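PDB 2IA2: putative Transcriptional Regulator from Rhodococcus sp., which is a putative IclR-family transcriptional regulator that probably binds DNA through a helix-turn-helix domain and senses a small molecule through its C-terminal domain. Local coordinates for residues Q97-S111 / A125-I137. Numbering follows the deposited sequence.
Sequences QPHLEKLSHKVHESS and ARVPVSRIMTVGI
Val127 lays its two methyl groups against one side of helix 92-107, at the open end of the beta hairpin formed by strands 110-117 and 120-127 in the GAF-like C-terminal domain of an IclR-type regulator. Val127 CG1 packs tightly on Ser104 CB at 3.5 Å. A chi1 of 169° places CG1 anti to the backbone N and turns CG2 toward Leu100 CB and the polar ends of Gln97 and Glu101. Leu100 CD1 meets Ala125 CB at 3.7 Å. Gln97 NE2 bonds almost straight to Arg126 O (3.3 Å), the donor lying above the plane of that carbonyl; its other bond goes to Glu101 OE2. In the sheet, Ser111 and Val127 form an antiparallel hydrogen-bonded pair, with Val127 N to Ser111 O at 2.8 Å. Ser104 OG ties the helix to the loop leading into strand 110-117 by donating to Glu109 O at 2.6 Å. Val129 CG1 covers the backbone of Glu109, and its CG2 sits above the rim of one face of the Arg131 guanidinium. Glu109 OE2 forms a salt bridge with Arg235. Arg131 grips the turn after the helix through NH1 to His108 O (2.8 Å) and a salt bridge from NH2 to the syn side of Glu109 OE1 (2.6 Å), the carboxylate and guanidinium planes 59° apart.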
# COMPACT_ATOMS: atom_id res chain seq x y z
N GLN A 97 -0.01 -13.66 4.84
CA GLN A 97 -0.79 -14.91 4.66
C GLN A 97 -0.46 -15.80 3.44
O GLN A 97 -0.13 -16.96 3.63
CB GLN A 97 -2.31 -14.68 4.83
CG GLN A 97 -3.12 -15.95 5.19
CD GLN A 97 -2.70 -16.54 6.55
OE1 GLN A 97 -2.40 -15.81 7.50
NE2 GLN A 97 -2.73 -17.84 6.66
N PRO A 98 -0.57 -15.28 2.20
CA PRO A 98 -0.32 -16.18 1.08
C PRO A 98 1.12 -16.75 1.10
O PRO A 98 1.35 -17.86 0.62
CB PRO A 98 -0.55 -15.33 -0.18
CG PRO A 98 -0.87 -13.96 0.28
CD PRO A 98 -0.93 -13.90 1.77
N HIS A 99 2.05 -16.03 1.68
CA HIS A 99 3.41 -16.47 1.74
C HIS A 99 3.59 -17.54 2.80
O HIS A 99 4.27 -18.46 2.58
CB HIS A 99 4.35 -15.30 1.97
CG HIS A 99 4.34 -14.29 0.87
ND1 HIS A 99 4.81 -14.56 -0.38
CD2 HIS A 99 3.90 -13.03 0.84
CE1 HIS A 99 4.65 -13.50 -1.14
NE2 HIS A 99 4.10 -12.55 -0.42
N LEU A 100 2.90 -17.40 3.91
CA LEU A 100 2.85 -18.48 4.92
C LEU A 100 2.22 -19.72 4.36
O LEU A 100 2.68 -20.83 4.65
CB LEU A 100 2.08 -18.06 6.17
CG LEU A 100 2.72 -16.90 6.93
CD1 LEU A 100 1.93 -16.67 8.26
CD2 LEU A 100 4.24 -17.07 7.16
N GLU A 101 1.16 -19.54 3.56
CA GLU A 101 0.46 -20.70 3.02
C GLU A 101 1.39 -21.47 2.11
O GLU A 101 1.45 -22.69 2.22
CB GLU A 101 -0.80 -20.35 2.25
CG GLU A 101 -1.95 -19.82 3.09
CD GLU A 101 -2.63 -20.89 3.97
OE1 GLU A 101 -2.52 -22.15 3.75
OE2 GLU A 101 -3.30 -20.44 4.92
N LYS A 102 2.13 -20.78 1.24
CA LYS A 102 3.11 -21.43 0.35
C LYS A 102 4.21 -22.12 1.15
O LYS A 102 4.56 -23.25 0.85
CB LYS A 102 3.71 -20.47 -0.70
CG LYS A 102 2.62 -19.89 -1.65
CD LYS A 102 3.07 -18.78 -2.67
CE LYS A 102 1.88 -17.79 -3.07
NZ LYS A 102 1.99 -16.29 -2.56
N LEU A 103 4.75 -21.45 2.16
CA LEU A 103 5.83 -22.01 2.96
C LEU A 103 5.34 -23.29 3.65
O LEU A 103 5.92 -24.35 3.50
CB LEU A 103 6.33 -20.98 4.01
CG LEU A 103 7.43 -21.49 4.95
CD1 LEU A 103 8.68 -22.05 4.13
CD2 LEU A 103 7.89 -20.46 6.00
N SER A 104 4.27 -23.19 4.42
CA SER A 104 3.70 -24.33 5.11
C SER A 104 3.40 -25.52 4.23
O SER A 104 3.61 -26.67 4.62
CB SER A 104 2.52 -23.95 5.97
OG SER A 104 3.00 -23.42 7.22
N HIS A 105 2.93 -25.24 3.03
CA HIS A 105 2.58 -26.29 2.09
C HIS A 105 3.84 -26.91 1.52
O HIS A 105 3.84 -28.10 1.20
CB HIS A 105 1.68 -25.80 0.95
CG HIS A 105 1.37 -26.86 -0.05
ND1 HIS A 105 0.57 -27.95 0.25
CD2 HIS A 105 1.82 -27.06 -1.32
CE1 HIS A 105 0.52 -28.77 -0.80
NE2 HIS A 105 1.27 -28.25 -1.76
N LYS A 106 4.90 -26.13 1.39
CA LYS A 106 6.17 -26.65 0.89
C LYS A 106 6.89 -27.58 1.90
O LYS A 106 7.35 -28.64 1.54
CB LYS A 106 7.10 -25.49 0.47
CG LYS A 106 8.36 -25.97 -0.14
CD LYS A 106 9.30 -24.84 -0.24
CE LYS A 106 10.44 -25.22 -1.14
NZ LYS A 106 11.49 -24.16 -1.07
N VAL A 107 7.00 -27.16 3.16
CA VAL A 107 7.76 -27.91 4.17
C VAL A 107 6.91 -28.73 5.14
O VAL A 107 7.46 -29.51 5.95
CB VAL A 107 8.73 -26.95 4.98
CG1 VAL A 107 9.62 -26.13 4.01
CG2 VAL A 107 7.95 -26.02 5.98
N HIS A 108 5.59 -28.59 5.05
CA HIS A 108 4.62 -29.33 5.85
C HIS A 108 4.82 -29.13 7.33
O HIS A 108 4.86 -30.12 8.12
CB HIS A 108 4.64 -30.84 5.52
CG HIS A 108 4.41 -31.12 4.08
ND1 HIS A 108 3.23 -30.79 3.45
CD2 HIS A 108 5.25 -31.58 3.11
CE1 HIS A 108 3.33 -31.08 2.16
NE2 HIS A 108 4.54 -31.56 1.93
N GLU A 109 4.99 -27.86 7.71
CA GLU A 109 5.20 -27.47 9.10
C GLU A 109 4.47 -26.15 9.32
O GLU A 109 4.32 -25.33 8.40
CB GLU A 109 6.70 -27.30 9.45
CG GLU A 109 7.65 -28.52 9.29
CD GLU A 109 7.24 -29.74 10.14
OE1 GLU A 109 6.50 -29.60 11.15
OE2 GLU A 109 7.66 -30.86 9.77
N SER A 110 4.06 -25.92 10.56
CA SER A 110 3.49 -24.65 11.01
C SER A 110 4.44 -23.43 10.76
O SER A 110 5.64 -23.51 11.07
CB SER A 110 3.14 -24.79 12.51
OG SER A 110 3.09 -23.53 13.21
N SER A 111 3.89 -22.34 10.20
CA SER A 111 4.61 -21.06 9.99
C SER A 111 3.73 -19.93 10.53
O SER A 111 2.51 -20.04 10.43
CB SER A 111 4.99 -20.83 8.52
OG SER A 111 3.82 -20.75 7.71
N ALA A 125 -0.36 -13.76 12.28
CA ALA A 125 -0.78 -14.59 11.13
C ALA A 125 -0.19 -15.98 11.40
O ALA A 125 0.85 -16.06 12.05
CB ALA A 125 -0.23 -14.02 9.77
N ARG A 126 -0.87 -17.03 10.96
CA ARG A 126 -0.34 -18.36 11.13
C ARG A 126 -0.96 -19.28 10.12
O ARG A 126 -2.06 -19.02 9.66
CB ARG A 126 -0.58 -18.89 12.56
CG ARG A 126 -2.04 -19.16 12.87
CD ARG A 126 -2.00 -20.45 13.62
NE ARG A 126 -3.24 -21.08 14.07
CZ ARG A 126 -3.25 -22.26 14.69
NH1 ARG A 126 -2.10 -22.92 14.88
NH2 ARG A 126 -4.39 -22.81 15.10
N VAL A 127 -0.24 -20.34 9.76
CA VAL A 127 -0.82 -21.46 9.00
C VAL A 127 -0.48 -22.73 9.81
O VAL A 127 0.70 -23.02 9.99
CB VAL A 127 -0.20 -21.54 7.59
CG1 VAL A 127 -0.61 -22.84 6.91
CG2 VAL A 127 -0.62 -20.31 6.74
N PRO A 128 -1.48 -23.44 10.35
CA PRO A 128 -1.25 -24.72 11.06
C PRO A 128 -1.07 -25.92 10.09
O PRO A 128 -1.33 -25.79 8.90
CB PRO A 128 -2.57 -24.92 11.82
CG PRO A 128 -3.61 -24.28 10.89
CD PRO A 128 -2.90 -23.04 10.40
N VAL A 129 -0.61 -27.06 10.61
CA VAL A 129 -0.63 -28.32 9.87
C VAL A 129 -1.67 -29.26 10.53
O VAL A 129 -2.04 -29.08 11.68
CB VAL A 129 0.79 -28.96 9.79
CG1 VAL A 129 1.66 -28.12 8.86
CG2 VAL A 129 1.40 -29.11 11.17
N SER A 130 -2.20 -30.22 9.77
CA SER A 130 -3.14 -31.13 10.35
C SER A 130 -2.34 -32.31 10.89
O SER A 130 -2.10 -33.26 10.17
CB SER A 130 -4.11 -31.65 9.29
OG SER A 130 -4.73 -30.55 8.66
N ARG A 131 -1.92 -32.25 12.15
CA ARG A 131 -1.31 -33.42 12.75
C ARG A 131 -1.92 -33.56 14.12
O ARG A 131 -2.62 -32.65 14.57
CB ARG A 131 0.22 -33.29 12.74
CG ARG A 131 0.84 -33.55 11.33
CD ARG A 131 2.28 -34.02 11.36
NE ARG A 131 3.13 -32.98 11.92
CZ ARG A 131 3.75 -32.02 11.24
NH1 ARG A 131 3.66 -31.95 9.91
NH2 ARG A 131 4.50 -31.15 11.90
N ILE A 132 -1.70 -34.69 14.77
CA ILE A 132 -2.23 -34.93 16.11
C ILE A 132 -1.49 -34.10 17.14
O ILE A 132 -2.13 -33.47 17.98
CB ILE A 132 -2.13 -36.44 16.48
CG1 ILE A 132 -3.09 -37.22 15.57
CG2 ILE A 132 -2.37 -36.64 17.97
CD1 ILE A 132 -2.83 -38.75 15.53
N MSE A 133 -0.16 -34.11 17.09
CA MSE A 133 0.62 -33.33 17.99
C MSE A 133 1.14 -32.13 17.21
O MSE A 133 1.95 -32.29 16.29
CB MSE A 133 1.78 -34.15 18.54
CG MSE A 133 2.60 -33.45 19.61
SE MSE A 133 4.05 -34.62 20.26
CE MSE A 133 5.28 -34.38 18.66
N THR A 134 0.69 -30.94 17.58
CA THR A 134 0.89 -29.72 16.80
C THR A 134 1.29 -28.64 17.78
O THR A 134 0.93 -28.67 18.98
CB THR A 134 -0.41 -29.18 16.17
OG1 THR A 134 -1.30 -28.86 17.24
CG2 THR A 134 -1.10 -30.20 15.27
N VAL A 135 1.98 -27.64 17.23
CA VAL A 135 2.83 -26.75 18.02
C VAL A 135 2.39 -25.35 17.73
O VAL A 135 3.01 -24.40 18.18
CB VAL A 135 4.35 -26.91 17.59
CG1 VAL A 135 4.91 -28.29 18.05
CG2 VAL A 135 4.57 -26.73 16.06
N GLY A 136 1.29 -25.26 16.98
CA GLY A 136 0.80 -23.97 16.47
C GLY A 136 0.05 -23.26 17.56
O GLY A 136 -0.65 -23.89 18.37
N ILE A 137 0.15 -21.94 17.56
CA ILE A 137 -0.46 -21.06 18.58
C ILE A 137 -1.48 -20.19 17.85
O ILE A 137 -1.18 -19.74 16.74
CB ILE A 137 0.73 -20.26 19.20
CG1 ILE A 137 1.41 -21.12 20.26
CG2 ILE A 137 0.34 -18.94 19.82
CD1 ILE A 137 2.85 -20.81 20.40
O HOH W 1 0.50 -22.18 13.65